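Local coordinates for SusD superfamily protein (Bacteroides thetaiotaomicron VPI-5482, PDB 3HDX) that probably binds polysaccharide at the cell surface, as a SusD-family protein of the outer membrane taking part in carbohydrate metabolism, at residues Ala80-Ala85 against Ala116-Ala121; Tyr158-Leu163 against Ser201-Ile206; Ala238-Glu243 against Ser322-Asn327; Phe335-Ile340 against Met425-Arg430. All blocks are in the same frame, centred on the assembly; numbering follows the deposited sequence. Where two conformers were deposited one is given.

Contact 1. Residues Ala80-Ala85 against Ala116-Ala121; sequences AVINAA and ALRAFA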
loop_
_atom_site.group_PDB
_atom_site.type_symbol
_atom_site.label_atom_id
_atom_site.label_comp_id
_atom_site.label_asym_id
_atom_site.label_seq_id
_atom_site.Cartn_x
_atom_site.Cartn_y
_atom_site.Cartn_z
ATOM N N ALA A 80 -1.052 10.804 -14.123
ATOM C CA ALA A 80 -0.897 9.946 -15.303
ATOM C C ALA A 80 -1.841 8.737 -15.227
ATOM O O ALA A 80 -2.424 8.317 -16.239
ATOM C CB ALA A 80 0.565 9.501 -15.501
ATOM N N VAL A 81 -1.979 8.171 -14.023
ATOM C CA VAL A 81 -2.913 7.047 -13.828
ATOM C C VAL A 81 -4.359 7.514 -14.069
ATOM O O VAL A 81 -5.130 6.879 -14.794
ATOM C CB VAL A 81 -2.830 6.497 -12.404
ATOM C CG1 VAL A 81 -3.932 5.433 -12.152
ATOM C CG2 VAL A 81 -1.423 5.967 -12.092
ATOM N N ILE A 82 -4.718 8.589 -13.378
ATOM C CA ILE A 82 -6.084 9.139 -13.394
ATOM C C ILE A 82 -6.505 9.465 -14.848
ATOM O O ILE A 82 -7.574 9.091 -15.282
ATOM C CB ILE A 82 -6.151 10.387 -12.480
ATOM C CG1 ILE A 82 -6.014 9.945 -11.000
ATOM C CG2 ILE A 82 -7.432 11.230 -12.719
ATOM C CD1 ILE A 82 -5.512 11.054 -10.033
ATOM N N ASN A 83 -5.626 10.121 -15.604
ATOM C CA ASN A 83 -5.936 10.514 -16.971
ATOM C C ASN A 83 -6.051 9.282 -17.900
ATOM O O ASN A 83 -6.975 9.186 -18.733
ATOM C CB ASN A 83 -4.891 11.514 -17.475
ATOM C CG ASN A 83 -5.393 12.359 -18.611
ATOM O OD1 ASN A 83 -6.580 12.669 -18.671
ATOM N ND2 ASN A 83 -4.494 12.788 -19.465
ATOM N N ALA A 84 -5.128 8.331 -17.769
ATOM C CA ALA A 84 -5.187 7.108 -18.590
ATOM C C ALA A 84 -6.488 6.330 -18.312
ATOM O O ALA A 84 -7.135 5.800 -19.240
ATOM C CB ALA A 84 -3.964 6.230 -18.351
ATOM N N ALA A 85 -6.880 6.257 -17.035
ATOM C CA ALA A 85 -8.163 5.622 -16.662
ATOM C C ALA A 85 -9.354 6.382 -17.262
ATOM O O ALA A 85 -10.235 5.756 -17.840
ATOM C CB ALA A 85 -8.287 5.526 -15.117
ATOM N N ALA A 116 -11.481 1.539 -10.507
ATOM C CA ALA A 116 -10.913 1.237 -9.188
ATOM C C ALA A 116 -9.463 1.739 -9.067
ATOM O O ALA A 116 -9.073 2.236 -8.005
ATOM C CB ALA A 116 -11.012 -0.283 -8.890
ATOM N N LEU A 117 -8.676 1.592 -10.135
ATOM C CA LEU A 117 -7.304 2.072 -10.124
ATOM C C LEU A 117 -7.250 3.593 -9.970
ATOM O O LEU A 117 -6.402 4.131 -9.250
ATOM C CB LEU A 117 -6.534 1.586 -11.357
ATOM C CG LEU A 117 -6.207 0.092 -11.418
ATOM C CD1 LEU A 117 -5.803 -0.334 -12.849
ATOM C CD2 LEU A 117 -5.078 -0.267 -10.456
ATOM N N ARG A 118 -8.132 4.290 -10.672
ATOM C CA ARG A 118 -8.220 5.747 -10.530
ATOM C C ARG A 118 -8.562 6.136 -9.081
ATOM O O ARG A 118 -7.962 7.070 -8.528
ATOM C CB ARG A 118 -9.214 6.330 -11.528
ATOM C CG ARG A 118 -9.462 7.819 -11.368
ATOM C CD ARG A 118 -10.246 8.384 -12.545
ATOM N NE ARG A 118 -11.627 7.878 -12.529
ATOM C CZ ARG A 118 -12.596 8.258 -13.360
ATOM N NH1 ARG A 118 -12.333 9.082 -14.385
ATOM N NH2 ARG A 118 -13.825 7.768 -13.207
ATOM N N ALA A 119 -9.564 5.438 -8.501
ATOM C CA ALA A 119 -9.986 5.699 -7.135
ATOM C C ALA A 119 -8.855 5.418 -6.140
ATOM O O ALA A 119 -8.646 6.193 -5.186
ATOM C CB ALA A 119 -11.256 4.891 -6.780
ATOM N N PHE A 120 -8.126 4.325 -6.373
ATOM C CA PHE A 120 -6.936 3.997 -5.551
ATOM C C PHE A 120 -5.889 5.101 -5.638
ATOM O O PHE A 120 -5.335 5.513 -4.602
ATOM C CB PHE A 120 -6.367 2.634 -5.968
ATOM C CG PHE A 120 -5.085 2.273 -5.296
ATOM C CD1 PHE A 120 -5.070 1.880 -3.971
ATOM C CD2 PHE A 120 -3.887 2.341 -5.994
ATOM C CE1 PHE A 120 -3.853 1.530 -3.358
ATOM C CE2 PHE A 120 -2.680 2.007 -5.383
ATOM C CZ PHE A 120 -2.665 1.596 -4.073
ATOM N N ALA A 121 -5.608 5.565 -6.859
ATOM C CA ALA A 121 -4.634 6.637 -7.042
ATOM C C ALA A 121 -5.034 7.870 -6.245
ATOM O O ALA A 121 -4.187 8.472 -5.558
ATOM C CB ALA A 121 -4.454 6.970 -8.564
#
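Two hydrogen bonds hold the hydroxyl oxygen OG of Ser86: NH1 of Arg118 donates one to it, and the hydroxyl in turn donates one to the carbonyl O of Ile82. The other end of the same guanidinium, NH2, is engaged in a salt bridge with OE1 of Glu162, so the buried arginine is held at both terminal nitrogens, by Ser86 next to the first segment and by Glu162 of helix 152-169. Its aliphatic stem makes the contact itself. Helices 76-91 and 104-129 run antiparallel here, their local axes 8.8 Å apart at an angle of 156°, a close approach consistent with the small Ala85 and Ala121 at the interface. Arg118 leaves the backbone with CG anti to N (chi1 175°) and bends at chi3. Its CB rests on Ala85 CB at 3.8 Å, and CD comes 3.9 Å from Ile82 O and 4.0 Å from the CG2 branch of Ile82. The isoleucine crosses the arginine stem at about a right angle, its CG1 branch also meeting Ala121 CB at 4.1 Å. An alanine in place of Ile82 would remove CG2 and CG1 from the arginine stem and CG1 from Ala121 CB, and would probably loosen the packing that steadies the stem. Val81 completes the patch: its CG1, anti to its own N, lies 3.9 Å from Ala121 CB and 4.0 Å from Leu117 O. No hydrogen bond joins the two segments, so apolar packing makes the pairing, while the arginine charge is probably neutralised largely by Glu162.

Contact 2. Residues Tyr158-Leu163 against Ser201-Ile206; sequences YAKAEL and SVLAHI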
loop_
_atom_site.group_PDB
_atom_site.type_symbol
_atom_site.label_atom_id
_atom_site.label_comp_id
_atom_site.label_asym_id
_atom_site.label_seq_id
_atom_site.Cartn_x
_atom_site.Cartn_y
_atom_site.Cartn_z
ATOM N N TYR A 158 -15.479 11.080 -3.504
ATOM C CA TYR A 158 -15.474 10.666 -4.915
ATOM C C TYR A 158 -14.877 9.247 -5.033
ATOM O O TYR A 158 -15.496 8.349 -5.664
ATOM C CB TYR A 158 -14.671 11.676 -5.774
ATOM C CG TYR A 158 -14.403 11.236 -7.192
ATOM C CD1 TYR A 158 -15.371 11.357 -8.170
ATOM C CD2 TYR A 158 -13.174 10.683 -7.537
ATOM C CE1 TYR A 158 -15.126 11.006 -9.473
ATOM C CE2 TYR A 158 -12.899 10.340 -8.834
ATOM C CZ TYR A 158 -13.889 10.478 -9.806
ATOM O OH TYR A 158 -13.619 10.111 -11.093
ATOM N N ALA A 159 -13.724 9.030 -4.395
ATOM C CA ALA A 159 -13.053 7.724 -4.457
ATOM C C ALA A 159 -13.945 6.586 -3.918
ATOM O O ALA A 159 -14.044 5.525 -4.533
ATOM C CB ALA A 159 -11.708 7.757 -3.808
ATOM N N LYS A 160 -14.632 6.855 -2.808
ATOM C CA LYS A 160 -15.518 5.844 -2.193
ATOM C C LYS A 160 -16.672 5.478 -3.139
ATOM O O LYS A 160 -16.959 4.307 -3.345
ATOM C CB LYS A 160 -16.075 6.314 -0.834
ATOM C CG LYS A 160 -15.062 6.283 0.332
ATOM C CD LYS A 160 -15.685 6.674 1.680
ATOM C CE LYS A 160 -16.053 8.161 1.721
ATOM N NZ LYS A 160 -16.716 8.641 2.996
ATOM N N ALA A 161 -17.297 6.494 -3.730
ATOM C CA ALA A 161 -18.439 6.260 -4.626
ATOM C C ALA A 161 -17.996 5.516 -5.876
ATOM O O ALA A 161 -18.676 4.591 -6.342
ATOM C CB ALA A 161 -19.159 7.574 -4.966
ATOM N N GLU A 162 -16.817 5.877 -6.380
ATOM C CA GLU A 162 -16.268 5.193 -7.542
ATOM C C GLU A 162 -15.971 3.733 -7.263
ATOM O O GLU A 162 -16.250 2.879 -8.110
ATOM C CB GLU A 162 -14.981 5.876 -8.029
ATOM C CG GLU A 162 -15.212 7.265 -8.603
ATOM C CD GLU A 162 -15.788 7.207 -9.980
ATOM O OE1 GLU A 162 -15.217 6.522 -10.877
ATOM O OE2 GLU A 162 -16.852 7.869 -10.165
ATOM N N LEU A 163 -15.420 3.447 -6.081
ATOM C CA LEU A 163 -15.090 2.065 -5.700
ATOM C C LEU A 163 -16.360 1.236 -5.536
ATOM O O LEU A 163 -16.438 0.076 -5.991
ATOM C CB LEU A 163 -14.241 2.023 -4.425
ATOM C CG LEU A 163 -12.791 2.433 -4.665
ATOM C CD1 LEU A 163 -12.131 2.962 -3.363
ATOM C CD2 LEU A 163 -11.929 1.316 -5.325
ATOM N N SER A 201 -10.833 -3.394 -0.034
ATOM C CA SER A 201 -9.671 -3.081 0.807
ATOM C C SER A 201 -9.358 -1.594 0.764
ATOM O O SER A 201 -9.005 -1.013 1.802
ATOM C CB SER A 201 -8.427 -3.930 0.453
ATOM O OG SER A 201 -7.738 -3.472 -0.695
ATOM N N VAL A 202 -9.511 -0.981 -0.414
ATOM C CA VAL A 202 -9.299 0.458 -0.547
ATOM C C VAL A 202 -10.388 1.166 0.260
ATOM O O VAL A 202 -10.094 2.146 0.948
ATOM C CB VAL A 202 -9.189 0.920 -2.033
ATOM C CG1 VAL A 202 -8.901 2.428 -2.092
ATOM C CG2 VAL A 202 -8.114 0.130 -2.766
ATOM N N LEU A 203 -11.654 0.744 0.105
ATOM C CA LEU A 203 -12.762 1.324 0.908
ATOM C C LEU A 203 -12.474 1.250 2.397
ATOM O O LEU A 203 -12.615 2.240 3.107
ATOM C CB LEU A 203 -14.118 0.654 0.609
ATOM C CG LEU A 203 -14.790 1.056 -0.704
ATOM C CD1 LEU A 203 -15.984 0.137 -0.908
ATOM C CD2 LEU A 203 -15.267 2.496 -0.619
ATOM N N ALA A 204 -12.063 0.070 2.862
ATOM C CA ALA A 204 -11.775 -0.101 4.286
ATOM C C ALA A 204 -10.731 0.911 4.777
ATOM O O ALA A 204 -10.891 1.524 5.820
ATOM C CB ALA A 204 -11.307 -1.553 4.597
ATOM N N HIS A 205 -9.661 1.037 4.005
ATOM C CA HIS A 205 -8.592 1.970 4.348
ATOM C C HIS A 205 -8.969 3.443 4.213
ATOM O O HIS A 205 -8.479 4.266 4.995
ATOM C CB HIS A 205 -7.284 1.594 3.653
ATOM C CG HIS A 205 -6.534 0.528 4.378
ATOM N ND1 HIS A 205 -5.978 0.763 5.621
ATOM C CD2 HIS A 205 -6.214 -0.750 4.044
ATOM C CE1 HIS A 205 -5.366 -0.338 6.027
ATOM N NE2 HIS A 205 -5.507 -1.275 5.100
ATOM N N ILE A 206 -9.741 3.814 3.184
ATOM C CA ILE A 206 -10.215 5.194 3.078
ATOM C C ILE A 206 -11.015 5.507 4.346
ATOM O O ILE A 206 -10.794 6.533 5.003
ATOM C CB ILE A 206 -11.143 5.421 1.868
ATOM C CG1 ILE A 206 -10.350 5.337 0.554
ATOM C CG2 ILE A 206 -11.854 6.788 1.984
ATOM C CD1 ILE A 206 -11.214 5.154 -0.742
#
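An antiparallel pair of helices, 152-169 and 196-209, meets here in the largely helical part of this SusD-family fold, the axes of the two segments 9.9 Å apart, with 154° between their N-to-C directions. The main bump from the first helix is Leu163. Its CD1 drops into the hollow between two residues one turn apart on the other helix, 3.5 Å from Val202 CG1 and equally 3.5 Å from Ile206 CD1. It crosses the valine at about a right angle but meets the isoleucine tip to tip. Ile206 is the answering bump and uses both branches: CD1 also reaches Ala159 CB at 4.1 Å, while CG2 presses on Lys160 CG at 3.6 Å. An alanine in place of Ile206 would take away both branches and would probably loosen the packing of Leu163 CD1 and of the lysine stem together. The lysine serves as an apolar wall here, bent at chi3 so that its NZ travels on to a hydrogen bond with Gln210 OE1. Phe123 of helix 104-129 also packs on Ile206, tying the pair to a third helix. Leu203, CG anti to its carbonyl carbon, fills the shallow groove between Lys160 and Leu163: its CG lies 3.9 Å from Leu163 CB, and its CD2 methyl nestles against the helix backbone, 3.7 Å from Lys160 O and likewise 3.7 Å from Lys160 CA.

Contact 3. Residues Ala238-Glu243 against Ser322-Asn327; sequences ADLTSE and SYYVQN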
loop_
_atom_site.group_PDB
_atom_site.type_symbol
_atom_site.label_atom_id
_atom_site.label_comp_id
_atom_site.label_asym_id
_atom_site.label_seq_id
_atom_site.Cartn_x
_atom_site.Cartn_y
_atom_site.Cartn_z
ATOM N N ALA A 238 7.675 -18.316 6.611
ATOM C CA ALA A 238 8.521 -18.799 5.521
ATOM C C ALA A 238 8.000 -18.306 4.172
ATOM O O ALA A 238 8.767 -17.817 3.341
ATOM C CB ALA A 238 8.639 -20.326 5.524
ATOM N N ASP A 239 6.700 -18.436 3.958
ATOM C CA ASP A 239 6.073 -17.983 2.678
ATOM C C ASP A 239 6.059 -16.464 2.528
ATOM O O ASP A 239 6.088 -15.951 1.408
ATOM C CB ASP A 239 4.662 -18.561 2.512
ATOM C CG ASP A 239 4.649 -20.069 2.205
ATOM O OD1 ASP A 239 5.699 -20.643 1.797
ATOM O OD2 ASP A 239 3.569 -20.699 2.339
ATOM N N LEU A 240 6.058 -15.745 3.636
ATOM C CA LEU A 240 6.089 -14.298 3.550
ATOM C C LEU A 240 7.438 -13.797 3.064
ATOM O O LEU A 240 7.493 -12.851 2.293
ATOM C CB LEU A 240 5.770 -13.674 4.912
ATOM C CG LEU A 240 5.738 -12.152 5.037
ATOM C CD1 LEU A 240 4.669 -11.537 4.109
ATOM C CD2 LEU A 240 5.517 -11.761 6.497
ATOM N N THR A 241 8.504 -14.453 3.512
ATOM C CA THR A 241 9.865 -13.970 3.330
ATOM C C THR A 241 10.690 -14.692 2.267
ATOM O O THR A 241 11.767 -14.206 1.901
ATOM C CB THR A 241 10.607 -14.054 4.697
ATOM O OG1 THR A 241 10.651 -15.418 5.161
ATOM C CG2 THR A 241 9.938 -13.171 5.729
ATOM N N SER A 242 10.185 -15.824 1.762
ATOM C CA SER A 242 10.897 -16.610 0.773
ATOM C C SER A 242 11.137 -15.853 -0.517
ATOM O O SER A 242 10.329 -15.025 -0.948
ATOM C CB SER A 242 10.059 -17.846 0.390
ATOM O OG SER A 242 10.679 -18.588 -0.628
ATOM N N GLU A 243 12.200 -16.261 -1.208
ATOM C CA GLU A 243 12.574 -15.740 -2.520
ATOM C C GLU A 243 11.476 -16.045 -3.572
ATOM O O GLU A 243 11.392 -15.396 -4.608
ATOM C CB GLU A 243 13.925 -16.356 -2.944
ATOM C CG GLU A 243 15.136 -15.940 -2.084
ATOM C CD GLU A 243 15.424 -16.735 -0.767
ATOM O OE1 GLU A 243 14.552 -17.521 -0.252
ATOM O OE2 GLU A 243 16.558 -16.506 -0.244
ATOM N N SER A 322 17.652 -14.423 10.912
ATOM C CA SER A 322 16.307 -14.528 11.423
ATOM C C SER A 322 15.453 -14.347 10.166
ATOM O O SER A 322 15.985 -14.026 9.076
ATOM C CB SER A 322 16.037 -13.407 12.411
ATOM O OG SER A 322 16.217 -12.136 11.785
ATOM N N TYR A 323 14.135 -14.487 10.289
ATOM C CA TYR A 323 13.284 -14.346 9.091
ATOM C C TYR A 323 13.233 -12.927 8.501
ATOM O O TYR A 323 13.099 -12.784 7.291
ATOM C CB TYR A 323 11.885 -14.898 9.310
ATOM C CG TYR A 323 11.836 -16.397 9.144
ATOM C CD1 TYR A 323 11.865 -16.965 7.873
ATOM C CD2 TYR A 323 11.708 -17.252 10.233
ATOM C CE1 TYR A 323 11.811 -18.367 7.681
ATOM C CE2 TYR A 323 11.652 -18.653 10.050
ATOM C CZ TYR A 323 11.688 -19.191 8.780
ATOM O OH TYR A 323 11.635 -20.570 8.616
ATOM N N TYR A 324 13.400 -11.909 9.334
ATOM C CA TYR A 324 13.439 -10.520 8.848
ATOM C C TYR A 324 14.810 -9.934 8.603
ATOM O O TYR A 324 14.921 -8.996 7.813
ATOM C CB TYR A 324 12.732 -9.601 9.836
ATOM C CG TYR A 324 11.226 -9.429 9.671
ATOM C CD1 TYR A 324 10.425 -10.329 8.957
ATOM C CD2 TYR A 324 10.608 -8.338 10.286
ATOM C CE1 TYR A 324 9.062 -10.125 8.830
ATOM C CE2 TYR A 324 9.262 -8.137 10.181
ATOM C CZ TYR A 324 8.483 -9.028 9.458
ATOM O OH TYR A 324 7.138 -8.863 9.288
ATOM N N VAL A 325 15.831 -10.430 9.313
ATOM C CA VAL A 325 17.132 -9.781 9.336
ATOM C C VAL A 325 18.289 -10.788 9.224
ATOM O O VAL A 325 18.286 -11.836 9.861
ATOM C CB VAL A 325 17.272 -8.980 10.665
ATOM C CG1 VAL A 325 18.601 -8.259 10.734
ATOM C CG2 VAL A 325 16.111 -7.978 10.826
ATOM N N GLN A 326 19.297 -10.418 8.459
ATOM C CA GLN A 326 20.527 -11.198 8.298
ATOM C C GLN A 326 21.724 -10.375 8.764
ATOM O O GLN A 326 21.622 -9.169 9.026
ATOM C CB GLN A 326 20.703 -11.633 6.850
ATOM C CG GLN A 326 19.800 -12.795 6.463
ATOM C CD GLN A 326 19.971 -13.230 5.045
ATOM O OE1 GLN A 326 21.060 -13.091 4.455
ATOM N NE2 GLN A 326 18.940 -13.846 4.505
ATOM N N ASN A 327 22.874 -11.049 8.890
ATOM C CA ASN A 327 24.109 -10.389 9.312
ATOM C C ASN A 327 24.007 -9.809 10.710
ATOM O O ASN A 327 24.523 -8.700 10.992
ATOM C CB ASN A 327 24.578 -9.321 8.314
ATOM C CG ASN A 327 24.802 -9.844 6.941
ATOM O OD1 ASN A 327 24.786 -11.046 6.690
ATOM N ND2 ASN A 327 25.085 -8.923 6.028
HETATM O O HOH W 1 18.682 -15.508 2.074
#
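The C-terminal turn of the short helix 237-241 packs against the bend that leads into strand 325-326, one half of a two-stranded antiparallel sheet with 334-335. Ser322 closes that bend. Both its backbone N and its OG donate to Val325 O, the hydroxyl along a lone pair in the carbonyl plane at 2.8 Å, so a single oxygen fastens the start of the turn to its end. Tyr323 follows and carries the contact. Its ring swings alongside the helix with CD1 3.3 Å from Thr241 OG1 and CE1 4.0 Å from Ala238 CA, both approaching obliquely. Thr241 crosses it at about a right angle, with OG1 between its own N and carbonyl carbon (chi1 61°), from where it hydrogen-bonds back to Ile237 O. The threonine's CG2 methyl meanwhile lies 3.5 Å from Tyr323 O. Tyr324 comes next, offering the edge of its ring: CD1 is 4.3 Å from Thr241 CG2, close to the ring plane, and OH reaches as far as Leu240 CD2. The phenol's firmest polar partner lies elsewhere, at Arg422 O. Val325 and Gln326 form the strand proper, and Gln326 has a backbone hydrogen bond with Val334 across the sheet. From there the glutamine side chain runs back toward the loop after the helix, where a water bridges the segments, accepting from Gln326 NE2 at 3.0 Å and donating to Glu243 OE2 at 3.3 Å.

Contact 4. Residues Phe335-Ile340 against Met425-Arg430; sequences FSKIKI and MGEGWR. With EDO (1,2-ethanediol), chain E.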
loop_
_atom_site.group_PDB
_atom_site.type_symbol
_atom_site.label_atom_id
_atom_site.label_comp_id
_atom_site.label_asym_id
_atom_site.label_seq_id
_atom_site.Cartn_x
_atom_site.Cartn_y
_atom_site.Cartn_z
ATOM N N PHE A 335 18.121 -5.790 6.638
ATOM C CA PHE A 335 16.698 -6.114 6.647
ATOM C C PHE A 335 16.437 -6.892 5.340
ATOM O O PHE A 335 16.335 -6.323 4.232
ATOM C CB PHE A 335 15.875 -4.843 6.750
ATOM C CG PHE A 335 14.409 -5.079 6.785
ATOM C CD1 PHE A 335 13.834 -5.505 7.966
ATOM C CD2 PHE A 335 13.600 -4.901 5.660
ATOM C CE1 PHE A 335 12.489 -5.746 8.074
ATOM C CE2 PHE A 335 12.207 -5.141 5.755
ATOM C CZ PHE A 335 11.669 -5.534 6.972
ATOM N N SER A 336 16.346 -8.205 5.507
ATOM C CA SER A 336 16.274 -9.149 4.410
ATOM C C SER A 336 14.894 -9.764 4.197
ATOM O O SER A 336 14.747 -10.677 3.387
ATOM C CB SER A 336 17.319 -10.250 4.679
ATOM O OG SER A 336 17.058 -10.887 5.915
ATOM N N LYS A 337 13.869 -9.246 4.888
ATOM C CA LYS A 337 12.506 -9.767 4.763
ATOM C C LYS A 337 12.082 -9.946 3.299
ATOM O O LYS A 337 11.516 -10.965 2.932
ATOM C CB LYS A 337 11.534 -8.823 5.466
ATOM C CG LYS A 337 10.088 -9.198 5.376
ATOM C CD LYS A 337 9.213 -8.110 5.929
ATOM C CE LYS A 337 7.729 -8.447 5.774
ATOM N NZ LYS A 337 6.803 -7.491 6.512
ATOM N N ILE A 338 12.304 -8.894 2.516
ATOM C CA ILE A 338 11.912 -8.806 1.107
ATOM C C ILE A 338 13.213 -8.932 0.308
ATOM O O ILE A 338 14.129 -8.084 0.420
ATOM C CB ILE A 338 11.131 -7.495 0.807
ATOM C CG1 ILE A 338 9.945 -7.352 1.782
ATOM C CG2 ILE A 338 10.726 -7.471 -0.672
ATOM C CD1 ILE A 338 8.995 -6.203 1.517
ATOM N N LYS A 339 13.298 -9.992 -0.482
ATOM C CA LYS A 339 14.562 -10.381 -1.174
ATOM C C LYS A 339 14.315 -11.182 -2.473
ATOM O O LYS A 339 14.726 -12.347 -2.641
ATOM C CB LYS A 339 15.479 -11.116 -0.178
ATOM C CG LYS A 339 14.857 -12.298 0.523
ATOM C CD LYS A 339 15.855 -13.036 1.435
ATOM C CE LYS A 339 15.191 -14.141 2.194
ATOM N NZ LYS A 339 14.145 -13.601 3.114
ATOM N N ILE A 340 13.595 -10.534 -3.383
ATOM C CA ILE A 340 13.215 -11.126 -4.673
ATOM C C ILE A 340 14.295 -10.676 -5.679
ATOM O O ILE A 340 14.203 -9.625 -6.332
ATOM C CB ILE A 340 11.798 -10.721 -5.091
ATOM C CG1 ILE A 340 10.792 -10.942 -3.954
ATOM C CG2 ILE A 340 11.387 -11.519 -6.305
ATOM C CD1 ILE A 340 10.762 -12.378 -3.344
HETATM N N MSE A 425 6.171 -4.456 8.543
HETATM C CA MSE A 425 7.459 -3.760 8.396
HETATM C C MSE A 425 7.970 -3.908 6.949
HETATM O O MSE A 425 8.027 -5.015 6.416
HETATM C CB MSE A 425 8.453 -4.339 9.410
HETATM C CG MSE A 425 9.790 -3.591 9.480
HETATM SE SE MSE A 425 10.876 -4.212 10.947
HETATM C CE MSE A 425 9.997 -3.440 12.460
ATOM N N GLY A 426 8.307 -2.782 6.333
ATOM C CA GLY A 426 8.761 -2.783 4.970
ATOM C C GLY A 426 7.699 -2.868 3.872
ATOM O O GLY A 426 8.043 -2.976 2.669
ATOM N N GLU A 427 6.417 -2.784 4.269
ATOM C CA GLU A 427 5.296 -2.850 3.322
ATOM C C GLU A 427 4.557 -1.526 3.112
ATOM O O GLU A 427 3.448 -1.504 2.562
ATOM C CB GLU A 427 4.348 -3.967 3.713
ATOM C CG GLU A 427 5.008 -5.339 3.718
ATOM C CD GLU A 427 4.117 -6.435 4.199
ATOM O OE1 GLU A 427 2.912 -6.526 3.801
ATOM O OE2 GLU A 427 4.614 -7.267 5.000
ATOM N N GLY A 428 5.185 -0.420 3.499
ATOM C CA GLY A 428 4.648 0.914 3.231
ATOM C C GLY A 428 3.523 1.384 4.118
ATOM O O GLY A 428 2.806 2.319 3.755
ATOM N N TRP A 429 3.429 0.820 5.325
ATOM C CA TRP A 429 2.347 1.130 6.285
ATOM C C TRP A 429 2.684 1.992 7.484
ATOM O O TRP A 429 1.824 2.740 7.939
ATOM C CB TRP A 429 1.707 -0.173 6.811
ATOM C CG TRP A 429 0.776 -0.761 5.814
ATOM C CD1 TRP A 429 0.919 -1.895 5.086
ATOM C CD2 TRP A 429 -0.475 -0.193 5.451
ATOM N NE1 TRP A 429 -0.167 -2.069 4.238
ATOM C CE2 TRP A 429 -1.039 -1.029 4.429
ATOM C CE3 TRP A 429 -1.156 0.982 5.844
ATOM C CZ2 TRP A 429 -2.236 -0.717 3.792
ATOM C CZ3 TRP A 429 -2.368 1.264 5.239
ATOM C CH2 TRP A 429 -2.889 0.427 4.218
ATOM N N ARG A 430 3.917 1.897 7.975
ATOM C CA ARG A 430 4.269 2.491 9.272
ATOM C C ARG A 430 3.876 3.959 9.447
ATOM O O ARG A 430 3.295 4.335 10.444
ATOM C CB ARG A 430 5.741 2.265 9.572
ATOM C CG ARG A 430 6.253 2.801 10.862
ATOM C CD ARG A 430 5.550 2.280 12.115
ATOM N NE ARG A 430 6.206 2.823 13.288
ATOM C CZ ARG A 430 5.733 2.856 14.537
ATOM N NH1 ARG A 430 4.565 2.334 14.869
ATOM N NH2 ARG A 430 6.478 3.409 15.484
HETATM C C1 EDO E . 4.308 3.908 18.494
HETATM O O1 EDO E . 4.562 2.778 17.637
HETATM C C2 EDO E . 5.589 4.389 19.127
HETATM O O2 EDO E . 6.471 4.811 18.086
#
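The Phe335 ring takes the side chain of Met425, a selenomethionine, at a slant: SE is 3.6 Å from CE1 and sits 59° off the ring normal, while CG packs 3.7 Å from CZ. Phe46 meets the same ring edge-to-face. The guanidinium of Arg430 receives ethanediol at its edge: O1 lies in the plane, hydrogen-bonded by NH1 at 2.8 Å and also by NH2, which reaches O2 as well. Beside the phenylalanine, fully extended Lys337 drives NZ into the other loop. It meets Met425 O on a lone pair at 2.8 Å and forms a salt bridge with the anti lone pair of Glu427 OE2 at 2.7 Å; further partners are Glu423 O and Tyr324 OH. Arg362 also pairs with that carboxylate, so two positive groups share it, which probably keeps it ionised. Gly426, at phi 80°, lies so near the ring that a CB would sit 2.9 Å from Phe335 CE2. The arrangement is a Met-aromatic contact joined to a buried salt bridge, locking two irregular loops of the SusD-family region together.

In the fold
The four contacts fall on two sides of the chain's centre. Contacts 1 and 2 form one helical block, centres 13 Å apart, joined by Ala119 CB packing on Leu163 CG at 3.6 Å and by the salt bridge from Arg118 to Glu162. Contacts 3 and 4 form a second, mostly non-helical cluster, centres 10 Å apart: Thr241 O and Lys339 NZ, 2.7 Å apart, probably hydrogen-bond, and Ser336 N approaches Tyr324 O. The two groups meet where His205 CE1 touches Trp429 CH2 at 3.2 Å, whereas contacts 1 and 3 stand about 33 Å apart between centres. The ethanediol on Arg430 of contact 4, also bonded to Glu418, probably comes from the crystallisation liquor and by itself marks no carbohydrate site.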